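Local atomic coordinates of AA9 family lytic polysaccharide monooxygenase D (Myceliophthora thermophila, PDB entry 5UFV), a protein that cleaves crystalline and amorphous polysaccharides such as cellulose by copper-dependent oxidation at C1 of the glycosidic bond, using a reductant and O2 or H2O2. Residues 8-13 / 62-67; 26-31 / 171-176; 78-83 / 105-110; 99-104 / 191-196. All blocks are in the same frame, centred on the assembly; numbering follows the deposited sequence.

Interaction 1: residues 8-13 / 62-67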
loop_
_atom_site.group_PDB
_atom_site.type_symbol
_atom_site.label_atom_id
_atom_site.label_comp_id
_atom_site.label_asym_id
_atom_site.label_seq_id
_atom_site.Cartn_x
_atom_site.Cartn_y
_atom_site.Cartn_z
ATOM N N ASN A 8 -6.718 -5.451 11.067
ATOM C CA ASN A 8 -6.717 -6.709 11.803
ATOM C C ASN A 8 -5.412 -7.452 11.541
ATOM O O ASN A 8 -5.125 -7.853 10.427
ATOM C CB ASN A 8 -7.923 -7.595 11.451
ATOM C CG ASN A 8 -8.042 -8.785 12.379
ATOM O OD1 ASN A 8 -7.205 -9.686 12.365
ATOM N ND2 ASN A 8 -9.046 -8.769 13.226
ATOM N N ILE A 9 -4.625 -7.629 12.584
ATOM C CA ILE A 9 -3.311 -8.223 12.457
ATOM C C ILE A 9 -3.158 -9.377 13.425
ATOM O O ILE A 9 -3.194 -9.206 14.648
ATOM C CB ILE A 9 -2.211 -7.184 12.702
ATOM C CG1 ILE A 9 -2.242 -6.147 11.569
ATOM C CG2 ILE A 9 -0.845 -7.859 12.761
ATOM C CD1 ILE A 9 -1.645 -4.823 11.916
ATOM N N ALA A 10 -2.962 -10.555 12.837
ATOM C CA ALA A 10 -2.815 -11.815 13.563
ATOM C C ALA A 10 -4.040 -12.029 14.396
ATOM O O ALA A 10 -3.932 -12.379 15.562
ATOM C CB ALA A 10 -1.565 -11.803 14.420
ATOM N N GLY A 11 -5.207 -11.764 13.802
ATOM C CA GLY A 11 -6.484 -11.891 14.506
ATOM C C GLY A 11 -6.882 -10.808 15.523
ATOM O O GLY A 11 -7.923 -10.942 16.141
ATOM N N LYS A 12 -6.097 -9.745 15.715
ATOM C CA LYS A 12 -6.464 -8.679 16.665
ATOM C C LYS A 12 -6.780 -7.378 15.949
ATOM O O LYS A 12 -6.257 -7.087 14.869
ATOM C CB LYS A 12 -5.354 -8.412 17.682
ATOM C CG LYS A 12 -4.585 -9.667 18.052
ATOM C CD LYS A 12 -3.766 -9.560 19.338
ATOM C CE LYS A 12 -3.286 -10.951 19.744
ATOM N NZ LYS A 12 -3.072 -11.055 21.214
ATOM N N ASP A 13 -7.626 -6.585 16.597
ATOM C CA ASP A 13 -8.161 -5.372 16.017
ATOM C C ASP A 13 -7.338 -4.188 16.466
ATOM O O ASP A 13 -7.028 -4.056 17.654
ATOM C CB ASP A 13 -9.630 -5.187 16.418
ATOM C CG ASP A 13 -10.581 -6.041 15.579
ATOM O OD1 ASP A 13 -10.189 -6.525 14.494
ATOM O OD2 ASP A 13 -11.737 -6.238 15.994
ATOM N N PRO A 62 5.760 -14.355 10.993
ATOM C CA PRO A 62 5.702 -14.656 9.578
ATOM C C PRO A 62 4.547 -15.589 9.302
ATOM O O PRO A 62 4.261 -16.436 10.137
ATOM C CB PRO A 62 7.032 -15.361 9.326
ATOM C CG PRO A 62 7.962 -14.783 10.352
ATOM C CD PRO A 62 7.110 -14.558 11.561
ATOM N N GLY A 63 3.886 -15.417 8.154
ATOM C CA GLY A 63 2.721 -16.213 7.776
ATOM C C GLY A 63 1.402 -15.697 8.338
ATOM O O GLY A 63 0.328 -16.103 7.886
ATOM N N ASP A 64 1.460 -14.805 9.325
ATOM C CA ASP A 64 0.246 -14.194 9.846
ATOM C C ASP A 64 -0.354 -13.222 8.837
ATOM O O ASP A 64 0.335 -12.680 7.968
ATOM C CB ASP A 64 0.506 -13.475 11.173
ATOM C CG ASP A 64 0.610 -14.447 12.373
ATOM O OD1 ASP A 64 0.021 -15.562 12.321
ATOM O OD2 ASP A 64 1.256 -14.070 13.390
ATOM N N THR A 65 -1.657 -13.018 8.967
ATOM C CA THR A 65 -2.414 -12.180 8.051
ATOM C C THR A 65 -2.465 -10.702 8.537
ATOM O O THR A 65 -2.725 -10.421 9.726
ATOM C CB THR A 65 -3.833 -12.781 7.864
ATOM O OG1 THR A 65 -3.729 -13.965 7.065
ATOM C CG2 THR A 65 -4.768 -11.814 7.163
ATOM N N ILE A 66 -2.182 -9.784 7.604
ATOM C CA ILE A 66 -2.423 -8.345 7.765
ATOM C C ILE A 66 -3.625 -7.924 6.930
ATOM O O ILE A 66 -3.586 -7.989 5.709
ATOM C CB ILE A 66 -1.212 -7.508 7.319
ATOM C CG1 ILE A 66 -0.020 -7.834 8.207
ATOM C CG2 ILE A 66 -1.531 -6.028 7.430
ATOM C CD1 ILE A 66 1.264 -7.153 7.803
ATOM N N THR A 67 -4.682 -7.493 7.598
ATOM C CA THR A 67 -5.871 -7.018 6.942
ATOM C C THR A 67 -6.044 -5.536 7.237
ATOM O O THR A 67 -6.081 -5.150 8.398
ATOM C CB THR A 67 -7.089 -7.729 7.498
ATOM O OG1 THR A 67 -6.967 -9.131 7.267
ATOM C CG2 THR A 67 -8.375 -7.198 6.851
#

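Interaction 2: residues 26-31 / 171-176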
loop_
_atom_site.group_PDB
_atom_site.type_symbol
_atom_site.label_atom_id
_atom_site.label_comp_id
_atom_site.label_asym_id
_atom_site.label_seq_id
_atom_site.Cartn_x
_atom_site.Cartn_y
_atom_site.Cartn_z
ATOM N N ASP A 26 -3.253 6.576 21.596
ATOM C CA ASP A 26 -2.173 5.758 21.033
ATOM C C ASP A 26 -2.672 4.780 19.956
ATOM O O ASP A 26 -3.633 4.051 20.187
ATOM C CB ASP A 26 -1.476 4.967 22.140
ATOM C CG ASP A 26 -0.620 5.849 23.074
ATOM O OD1 ASP A 26 -0.269 6.985 22.702
ATOM O OD2 ASP A 26 -0.296 5.387 24.208
ATOM N N VAL A 27 -2.019 4.767 18.794
ATOM C CA VAL A 27 -2.344 3.808 17.725
ATOM C C VAL A 27 -1.098 3.210 17.054
ATOM O O VAL A 27 0.018 3.576 17.372
ATOM C CB VAL A 27 -3.302 4.433 16.668
ATOM C CG1 VAL A 27 -4.687 4.758 17.274
ATOM C CG2 VAL A 27 -2.692 5.684 16.033
ATOM N N ILE A 28 -1.281 2.245 16.157
ATOM C CA ILE A 28 -0.142 1.643 15.426
ATOM C C ILE A 28 0.159 2.385 14.104
ATOM O O ILE A 28 1.240 2.250 13.528
ATOM C CB ILE A 28 -0.360 0.142 15.151
ATOM C CG1 ILE A 28 -1.546 -0.083 14.205
ATOM C CG2 ILE A 28 -0.597 -0.637 16.444
ATOM C CD1 ILE A 28 -1.540 -1.451 13.544
ATOM N N GLN A 29 -0.808 3.192 13.667
ATOM C CA GLN A 29 -0.782 3.865 12.374
ATOM C C GLN A 29 -0.151 5.269 12.439
ATOM O O GLN A 29 -0.434 6.048 13.360
ATOM C CB GLN A 29 -2.221 3.984 11.833
ATOM C CG GLN A 29 -2.309 4.245 10.340
ATOM C CD GLN A 29 -3.740 4.419 9.846
ATOM O OE1 GLN A 29 -4.536 5.134 10.461
ATOM N NE2 GLN A 29 -4.077 3.772 8.747
ATOM N N TRP A 30 0.670 5.580 11.438
ATOM C CA TRP A 30 1.258 6.901 11.267
ATOM C C TRP A 30 0.176 7.864 10.822
ATOM O O TRP A 30 -0.801 7.463 10.228
ATOM C CB TRP A 30 2.382 6.845 10.231
ATOM C CG TRP A 30 3.639 6.232 10.740
ATOM C CD1 TRP A 30 3.760 5.273 11.701
ATOM C CD2 TRP A 30 4.955 6.509 10.295
ATOM N NE1 TRP A 30 5.094 4.950 11.905
ATOM C CE2 TRP A 30 5.842 5.698 11.042
ATOM C CE3 TRP A 30 5.485 7.373 9.340
ATOM C CZ2 TRP A 30 7.196 5.740 10.869
ATOM C CZ3 TRP A 30 6.840 7.403 9.169
ATOM C CH2 TRP A 30 7.678 6.605 9.932
ATOM N N GLN A 31 0.352 9.138 11.123
ATOM C CA GLN A 31 -0.713 10.113 10.945
ATOM C C GLN A 31 -0.975 10.283 9.467
ATOM O O GLN A 31 -0.111 10.079 8.639
ATOM C CB GLN A 31 -0.345 11.483 11.542
ATOM C CG GLN A 31 0.110 11.496 12.999
ATOM C CD GLN A 31 1.602 11.208 13.164
ATOM O OE1 GLN A 31 2.242 10.608 12.282
ATOM N NE2 GLN A 31 2.165 11.625 14.288
ATOM N N GLU A 171 -0.847 4.901 3.453
ATOM C CA GLU A 171 -0.768 5.003 4.911
ATOM C C GLU A 171 0.214 3.950 5.418
ATOM O O GLU A 171 0.360 2.910 4.772
ATOM C CB GLU A 171 -2.137 4.772 5.551
ATOM C CG GLU A 171 -3.055 5.987 5.626
ATOM C CD GLU A 171 -3.917 6.188 4.390
ATOM O OE1 GLU A 171 -4.332 5.206 3.751
ATOM O OE2 GLU A 171 -4.202 7.353 4.060
ATOM N N CYS A 172 0.870 4.243 6.554
ATOM C CA CYS A 172 1.823 3.338 7.246
ATOM C C CYS A 172 1.371 3.006 8.672
ATOM O O CYS A 172 0.740 3.845 9.352
ATOM C CB CYS A 172 3.243 3.925 7.318
ATOM S SG CYS A 172 3.809 4.407 5.681
ATOM N N ALA A 173 1.726 1.783 9.087
ATOM C CA ALA A 173 1.424 1.225 10.418
ATOM C C ALA A 173 2.625 0.455 10.922
ATOM O O ALA A 173 3.495 0.098 10.134
ATOM C CB ALA A 173 0.223 0.300 10.354
ATOM N N GLN A 174 2.665 0.190 12.216
ATOM C CA GLN A 174 3.853 -0.388 12.854
ATOM C C GLN A 174 3.652 -1.862 13.274
ATOM O O GLN A 174 2.729 -2.193 14.027
ATOM C CB GLN A 174 4.263 0.475 14.053
ATOM C CG GLN A 174 4.558 1.907 13.652
ATOM C CD GLN A 174 5.258 2.735 14.707
ATOM O OE1 GLN A 174 6.042 3.614 14.372
ATOM N NE2 GLN A 174 4.972 2.482 15.960
ATOM N N ILE A 175 4.518 -2.736 12.769
ATOM C CA ILE A 175 4.431 -4.178 13.029
ATOM C C ILE A 175 5.737 -4.669 13.651
ATOM O O ILE A 175 6.824 -4.468 13.075
ATOM C CB ILE A 175 4.234 -4.970 11.732
ATOM C CG1 ILE A 175 3.171 -4.312 10.862
ATOM C CG2 ILE A 175 3.888 -6.422 12.030
ATOM C CD1 ILE A 175 1.756 -4.651 11.232
ATOM N N LYS A 176 5.624 -5.293 14.825
ATOM C CA LYS A 176 6.743 -5.981 15.429
ATOM C C LYS A 176 6.636 -7.455 15.043
ATOM O O LYS A 176 5.771 -8.180 15.568
ATOM C CB LYS A 176 6.781 -5.813 16.948
ATOM C CG LYS A 176 8.083 -6.351 17.506
ATOM C CD LYS A 176 8.213 -6.278 19.021
ATOM C CE LYS A 176 8.069 -4.873 19.613
ATOM N NZ LYS A 176 9.219 -3.956 19.372
HETATM O O HOH W 1 -0.090 6.986 7.610
#

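Interaction 3: residues 78-83 / 105-110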
loop_
_atom_site.group_PDB
_atom_site.type_symbol
_atom_site.label_atom_id
_atom_site.label_comp_id
_atom_site.label_asym_id
_atom_site.label_seq_id
_atom_site.Cartn_x
_atom_site.Cartn_y
_atom_site.Cartn_z
ATOM N N GLY A 78 -7.350 0.950 -10.733
ATOM C CA GLY A 78 -5.962 1.140 -10.422
ATOM C C GLY A 78 -5.471 0.025 -9.509
ATOM O O GLY A 78 -6.261 -0.759 -8.970
ATOM N N PRO A 79 -4.149 -0.061 -9.323
ATOM C CA PRO A 79 -3.581 -1.111 -8.499
ATOM C C PRO A 79 -3.622 -0.913 -6.968
ATOM O O PRO A 79 -3.831 0.189 -6.455
ATOM C CB PRO A 79 -2.127 -1.160 -8.973
ATOM C CG PRO A 79 -1.838 0.218 -9.390
ATOM C CD PRO A 79 -3.107 0.688 -10.042
ATOM N N ILE A 80 -3.427 -2.024 -6.279
ATOM C CA ILE A 80 -3.265 -2.073 -4.851
ATOM C C ILE A 80 -1.831 -2.512 -4.634
ATOM O O ILE A 80 -1.400 -3.479 -5.247
ATOM C CB ILE A 80 -4.164 -3.176 -4.254
ATOM C CG1 ILE A 80 -5.621 -2.882 -4.566
ATOM C CG2 ILE A 80 -3.949 -3.298 -2.764
ATOM C CD1 ILE A 80 -6.560 -3.961 -4.106
ATOM N N LEU A 81 -1.108 -1.816 -3.764
ATOM C CA LEU A 81 0.206 -2.254 -3.352
ATOM C C LEU A 81 0.336 -2.285 -1.831
ATOM O O LEU A 81 -0.130 -1.371 -1.147
ATOM C CB LEU A 81 1.261 -1.326 -3.913
ATOM C CG LEU A 81 1.472 -1.418 -5.432
ATOM C CD1 LEU A 81 0.447 -0.603 -6.196
ATOM C CD2 LEU A 81 2.878 -0.949 -5.793
ATOM N N VAL A 82 0.982 -3.331 -1.314
ATOM C CA VAL A 82 1.269 -3.419 0.086
ATOM C C VAL A 82 2.731 -3.691 0.251
ATOM O O VAL A 82 3.241 -4.642 -0.315
ATOM C CB VAL A 82 0.509 -4.562 0.739
ATOM C CG1 VAL A 82 0.714 -4.508 2.248
ATOM C CG2 VAL A 82 -0.971 -4.520 0.349
ATOM N N TRP A 83 3.402 -2.864 1.039
ATOM C CA TRP A 83 4.830 -2.922 1.190
ATOM C C TRP A 83 5.201 -3.022 2.634
ATOM O O TRP A 83 4.431 -2.699 3.508
ATOM C CB TRP A 83 5.479 -1.628 0.733
ATOM C CG TRP A 83 5.136 -1.084 -0.622
ATOM C CD1 TRP A 83 3.944 -0.549 -1.024
ATOM C CD2 TRP A 83 6.036 -0.926 -1.725
ATOM N NE1 TRP A 83 4.035 -0.114 -2.331
ATOM C CE2 TRP A 83 5.309 -0.325 -2.778
ATOM C CE3 TRP A 83 7.384 -1.238 -1.926
ATOM C CZ2 TRP A 83 5.883 -0.022 -3.995
ATOM C CZ3 TRP A 83 7.954 -0.937 -3.148
ATOM C CH2 TRP A 83 7.211 -0.331 -4.160
ATOM N N ASP A 105 2.509 -7.698 -1.328
ATOM C CA ASP A 105 1.254 -8.002 -2.015
ATOM C C ASP A 105 0.994 -6.991 -3.143
ATOM O O ASP A 105 1.536 -5.890 -3.141
ATOM C CB ASP A 105 0.103 -7.996 -1.008
ATOM C CG ASP A 105 -1.064 -8.902 -1.420
ATOM O OD1 ASP A 105 -0.924 -9.654 -2.414
ATOM O OD2 ASP A 105 -2.128 -8.878 -0.738
ATOM N N GLU A 106 0.180 -7.367 -4.115
ATOM C CA GLU A 106 -0.199 -6.443 -5.190
ATOM C C GLU A 106 -1.388 -7.000 -5.965
ATOM O O GLU A 106 -1.574 -8.198 -6.037
ATOM C CB GLU A 106 0.958 -6.220 -6.164
ATOM C CG GLU A 106 1.373 -7.508 -6.891
ATOM C CD GLU A 106 2.415 -7.319 -7.993
ATOM O OE1 GLU A 106 2.986 -6.188 -8.175
ATOM O OE2 GLU A 106 2.666 -8.343 -8.686
ATOM N N ALA A 107 -2.194 -6.120 -6.538
ATOM C CA ALA A 107 -3.278 -6.552 -7.403
ATOM C C ALA A 107 -3.492 -5.471 -8.426
ATOM O O ALA A 107 -3.371 -4.285 -8.106
ATOM C CB ALA A 107 -4.544 -6.804 -6.607
ATOM N N GLY A 108 -3.775 -5.883 -9.656
ATOM C CA GLY A 108 -3.953 -4.976 -10.755
ATOM C C GLY A 108 -5.143 -5.352 -11.596
ATOM O O GLY A 108 -6.222 -5.572 -11.087
ATOM N N PHE A 109 -4.923 -5.411 -12.900
ATOM C CA PHE A 109 -5.985 -5.456 -13.852
ATOM C C PHE A 109 -6.115 -6.859 -14.406
ATOM O O PHE A 109 -5.143 -7.434 -14.824
ATOM C CB PHE A 109 -5.680 -4.497 -14.989
ATOM C CG PHE A 109 -6.721 -4.495 -16.063
ATOM C CD1 PHE A 109 -7.956 -3.906 -15.835
ATOM C CD2 PHE A 109 -6.483 -5.107 -17.278
ATOM C CE1 PHE A 109 -8.929 -3.917 -16.809
ATOM C CE2 PHE A 109 -7.459 -5.132 -18.268
ATOM C CZ PHE A 109 -8.681 -4.526 -18.031
ATOM N N HIS A 110 -7.333 -7.383 -14.430
ATOM C CA HIS A 110 -7.578 -8.743 -14.889
ATOM C C HIS A 110 -8.672 -8.798 -15.958
ATOM O O HIS A 110 -9.180 -9.858 -16.267
ATOM C CB HIS A 110 -7.921 -9.646 -13.680
ATOM C CG HIS A 110 -9.244 -9.338 -13.031
ATOM N ND1 HIS A 110 -9.344 -8.793 -11.761
ATOM C CD2 HIS A 110 -10.523 -9.518 -13.463
ATOM C CE1 HIS A 110 -10.624 -8.645 -11.445
ATOM N NE2 HIS A 110 -11.359 -9.073 -12.461
HETATM O O HOH W 2 -6.496 -3.385 -8.686
#

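Interaction 4: residues 99-104 / 191-196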
loop_
_atom_site.group_PDB
_atom_site.type_symbol
_atom_site.label_atom_id
_atom_site.label_comp_id
_atom_site.label_asym_id
_atom_site.label_seq_id
_atom_site.Cartn_x
_atom_site.Cartn_y
_atom_site.Cartn_z
ATOM N N ALA A 99 16.369 2.690 0.395
ATOM C CA ALA A 99 15.790 1.637 -0.415
ATOM C C ALA A 99 15.591 0.444 0.467
ATOM O O ALA A 99 16.280 -0.558 0.353
ATOM C CB ALA A 99 16.699 1.307 -1.577
ATOM N N GLY A 100 14.648 0.578 1.384
ATOM C CA GLY A 100 14.268 -0.503 2.262
ATOM C C GLY A 100 12.904 -1.059 1.943
ATOM O O GLY A 100 12.537 -2.122 2.455
ATOM N N TRP A 101 12.122 -0.377 1.121
ATOM C CA TRP A 101 10.743 -0.843 0.872
ATOM C C TRP A 101 10.650 -2.010 -0.108
ATOM O O TRP A 101 11.150 -1.944 -1.241
ATOM C CB TRP A 101 9.878 0.273 0.340
ATOM C CG TRP A 101 9.721 1.353 1.322
ATOM C CD1 TRP A 101 10.477 2.460 1.411
ATOM C CD2 TRP A 101 8.742 1.437 2.376
ATOM N NE1 TRP A 101 10.036 3.239 2.429
ATOM C CE2 TRP A 101 8.973 2.624 3.049
ATOM C CE3 TRP A 101 7.702 0.614 2.808
ATOM C CZ2 TRP A 101 8.194 3.030 4.146
ATOM C CZ3 TRP A 101 6.913 1.024 3.886
ATOM C CH2 TRP A 101 7.161 2.220 4.531
ATOM N N PHE A 102 9.976 -3.065 0.313
ATOM C CA PHE A 102 9.724 -4.172 -0.572
ATOM C C PHE A 102 8.234 -4.527 -0.555
ATOM O O PHE A 102 7.579 -4.426 0.470
ATOM C CB PHE A 102 10.617 -5.357 -0.172
ATOM C CG PHE A 102 10.395 -5.838 1.240
ATOM C CD1 PHE A 102 11.106 -5.292 2.292
ATOM C CD2 PHE A 102 9.472 -6.850 1.511
ATOM C CE1 PHE A 102 10.909 -5.733 3.587
ATOM C CE2 PHE A 102 9.267 -7.295 2.812
ATOM C CZ PHE A 102 9.992 -6.733 3.850
ATOM N N LYS A 103 7.719 -4.947 -1.709
ATOM C CA LYS A 103 6.332 -5.390 -1.847
ATOM C C LYS A 103 6.127 -6.775 -1.280
ATOM O O LYS A 103 6.907 -7.689 -1.549
ATOM C CB LYS A 103 5.915 -5.404 -3.321
ATOM C CG LYS A 103 5.585 -4.019 -3.853
ATOM C CD LYS A 103 5.862 -3.844 -5.339
ATOM C CE LYS A 103 4.835 -4.538 -6.222
ATOM N NZ LYS A 103 5.034 -4.256 -7.668
ATOM N N ILE A 104 5.038 -6.928 -0.531
ATOM C CA ILE A 104 4.573 -8.232 -0.116
ATOM C C ILE A 104 3.270 -8.650 -0.801
ATOM O O ILE A 104 2.954 -9.819 -0.826
ATOM C CB ILE A 104 4.404 -8.304 1.410
ATOM C CG1 ILE A 104 3.281 -7.420 1.887
ATOM C CG2 ILE A 104 5.695 -7.891 2.112
ATOM C CD1 ILE A 104 3.051 -7.561 3.371
ATOM N N ALA A 191 13.033 -0.854 -2.906
ATOM C CA ALA A 191 12.971 0.491 -3.506
ATOM C C ALA A 191 12.846 1.576 -2.443
ATOM O O ALA A 191 12.477 1.320 -1.297
ATOM C CB ALA A 191 11.778 0.591 -4.422
ATOM N N ALA A 192 13.167 2.793 -2.845
ATOM C CA ALA A 192 12.857 3.968 -2.072
ATOM C C ALA A 192 11.448 4.434 -2.397
ATOM O O ALA A 192 10.923 4.155 -3.480
ATOM C CB ALA A 192 13.858 5.071 -2.400
ATOM N N ILE A 193 10.835 5.128 -1.448
ATOM C CA ILE A 193 9.538 5.767 -1.682
ATOM C C ILE A 193 9.561 7.157 -1.042
ATOM O O ILE A 193 9.797 7.271 0.164
ATOM C CB ILE A 193 8.388 4.994 -1.041
ATOM C CG1 ILE A 193 8.425 3.523 -1.425
ATOM C CG2 ILE A 193 7.062 5.564 -1.483
ATOM C CD1 ILE A 193 7.439 2.698 -0.615
ATOM N N PRO A 194 9.362 8.225 -1.812
ATOM C CA PRO A 194 9.243 8.216 -3.279
ATOM C C PRO A 194 10.502 7.713 -3.962
ATOM O O PRO A 194 11.567 7.721 -3.346
ATOM C CB PRO A 194 9.052 9.700 -3.616
ATOM C CG PRO A 194 9.652 10.435 -2.461
ATOM C CD PRO A 194 9.401 9.588 -1.259
ATOM N N GLY A 195 10.372 7.275 -5.216
ATOM C CA GLY A 195 11.512 6.739 -5.954
ATOM C C GLY A 195 11.228 5.516 -6.811
ATOM O O GLY A 195 11.819 5.350 -7.879
ATOM N N TYR A 196 10.336 4.648 -6.353
ATOM C CA TYR A 196 10.081 3.398 -7.068
ATOM C C TYR A 196 9.440 3.563 -8.455
ATOM O O TYR A 196 9.413 2.616 -9.259
ATOM C CB TYR A 196 9.229 2.458 -6.203
ATOM C CG TYR A 196 7.758 2.800 -6.108
ATOM C CD1 TYR A 196 6.847 2.276 -7.014
ATOM C CD2 TYR A 196 7.275 3.619 -5.092
ATOM C CE1 TYR A 196 5.507 2.568 -6.925
ATOM C CE2 TYR A 196 5.926 3.920 -4.991
ATOM C CZ TYR A 196 5.039 3.387 -5.915
ATOM O OH TYR A 196 3.682 3.674 -5.841
#

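Interaction 1: residues 8-13 / 62-67
The four-stranded antiparallel sheet of the AA9 beta-sandwich contains a beta hairpin, and here Asn8 and Ile9, at the end of its first strand, pair with Thr67 and Ile66 of strand 65-70. Asn8 and Thr67 form a hydrogen-bonded pair: Asn8 N donates to Thr67 O over 2.8 Å, and Thr67 N returns a bond of 2.9 Å to Asn8 O. Ile9 and Ile66 follow as a non-hydrogen-bonded pair, their side chains on the buried face, where Ile9 CG1 lies 4.2 Å from Ile66 CG2 and Ile9 continues onto Ile175 of the opposing sheet. On the other face Asn8 CB rests 4.0 Å from Thr67 CB, while Thr67 OG1 hydrogen-bonds to Ser139 OG on the next strand.

The pairing ends as the chain enters a type I' turn from Ile9 to Lys12, in which Ala10 and Gly11 both take positive phi. Before the strands part, Thr65 O accepts Ala10 N at 3.1 Å in an almost straight bond (174° at the hydrogen) and also meets Ile9 CA through a CA-H...O contact. Beyond it the Ala10 methyl group approaches the carboxylate of Asp64, whose OD2 is held by Ala61 N. The hairpin has its own side-chain tie. CG of Asn8 is anti to the backbone N (chi1 -170°); from there Asn8 ND2 makes a bent bond (134° at the hydrogen) to the syn side of Asp13 OD1, 2.8 Å away and well out of the carboxylate plane.

Interaction 2: residues 26-31 / 171-176
Trp30 and Gln174 meet through their side chains: Trp30 NE1 donates to Gln174 OE1 at 3.0 Å, and the indole and amide planes stand 66° apart. The oxygen lies close to the ring plane, whereas the N-H approaches from a position tilted 34° from the amide plane. Trp30 CG is anti to the carbonyl carbon (chi1 -76°), and over one face of the indole sits Cys172 CB, 4.0 Å above the plane and displaced toward the rim. The backbones are joined beside these groups. Trp30 N gives a bond of 2.7 Å to Cys172 O, and Gln174 N a weak one to Ile28 O, so that Gln29 and Ala173 face each other in a single bridge with their CA atoms just 4.0 Å apart. Gln29 CG packs against Cys172 O at 3.2 Å, and Ile28 CD1 touches the Ala173 methyl group at 4.0 Å. A water lies 2.8 Å from Trp30 O, to which it can donate, and accepts from Cys172 N.

A second shell holds these groups in place. Gln174 NE2 bonds to Leu56 O, and Cys172 SG is tied to Cys48 by a disulfide. The buried amide of Gln29 is gripped at both ends: NE2 by Val4 O and Tyr7 OH, OE1 by Tyr17 N and Trp32 NE1. Glu171 OE1 takes Val4 N, and its side chain lies about 5 Å from that of the copper ligand Tyr169. The long loop thus pairs with strand 167-177 of one sheet while Ile28 reaches strand 4-9 of the other, within the immunoglobulin-like beta-sandwich characteristic of AA9 enzymes.

Interaction 3: residues 78-83 / 105-110
In Val82 CG1 is anti to the backbone N (chi1 -173°), and in Asp105 CG takes much the same course (chi1 -153°). The two residues form an antiparallel hydrogen-bonded pair, which sets their side chains side by side, pointing the same way. Val82 CB and CG2 both touch Asp105 CB, CB to CB at 3.9 Å. The carboxylate then goes on to the opposing sheet, where OD2 accepts Ser140 OG and Trp138 NE1. Two residues along, the same face carries Ile80 and Ala107, with CD1 of Ile80 at 4.3 Å from CB of Ala107.

The ladder beneath is firmer at one end. Ile80 N bonds to Ala107 O at 2.9 Å, and Ala107 N to Ile80 O. At the other pair Val82 N donates to Asp105 O at 3.2 Å from well above the carbonyl plane, and the return bond from Asp105 N to Val82 O, 3.3 Å long, is weak. Between them, Glu106 CA points its hydrogen at Ile80 O. Glu106, on the face of the sheet that also carries Leu81, turns its OE1 into a salt bridge with Lys103 NZ. Past the last pair, a water lies between Gly78 O (2.7 Å) and Gly108 O (3.3 Å) and can donate to either. With axes 4.8 Å apart and directions 175° from one another, strands 80-83 and 105-107 are neighbours in the six-stranded sheet, one layer of the AA9 beta-sandwich.

Interaction 4: residues 99-104 / 191-196
Ile193 and Trp101 cross at about a right angle, the isoleucine driving its terminal methyl group down onto the indole. CD1 of Ile193 stands 3.5 Å from the centroid of the five-membered ring and 21° off the ring normal, a CH-pi contact over the face. Its closest atom is Trp101 CG, at a tight 3.3 Å, with CD2 next, so the methyl group covers the root of the ring system and not its far end. Ile193 CG1 follows behind, 3.7 Å from Trp101 CD1. With CD1 anti to CA (chi2 170°), the extended chain carries the methyl group onto the ring. A different group meets the edge: Ala191 O lies in the ring plane, 3.6 Å from Trp101 CD1.

That oxygen also belongs to the backbone pairing. Strand 190-191 is one of the two edge strands of the six-stranded sheet of the AA9 beta-sandwich, and it joins strand 101-107 through one antiparallel hydrogen-bonded pair, Trp101 with Ala191. Ala191 N donates to Trp101 O at 2.7 Å, and Trp101 N to Ala191 O at 3.0 Å. The same Ala191 O receives a CA-H...O contact from Ala99, whose methyl group rests 4.0 Å from Ala192 N.

Further residues fix the two side chains. Trp101 NE1 bonds to Gly96 O, and the indole meets the ring of Tyr85. Ile193 packs on Leu46 of the short helix 45-48, and its carbonyl oxygen accepts NE of Arg47; a cis peptide bond then leads into Pro194.

The four contacts show how a beta-sandwich is assembled from both its layers. Interactions 1 and 2 meet between the sheets, where Ile9 CD1 lies 3.5 Å from Ile175 CD1 and 3.7 Å from Ile28 CD1. Interactions 3 and 4 share strand 101-107 and are joined by a probable hydrogen bond of 2.9 Å from Ile104 N to Val82 O; Trp83 CH2 also packs on Tyr196 CG. Interaction 2 reaches interaction 4 where Cys172 SG approaches Trp101 CH2 at 4.2 Å. The copper site, with His1, His75 and Tyr169, is closest to interactions 2 and 3: the side chains of Glu171 and Pro79 are about 11 and 13 Å from the metal. Interactions 1 and 4 lie away from it.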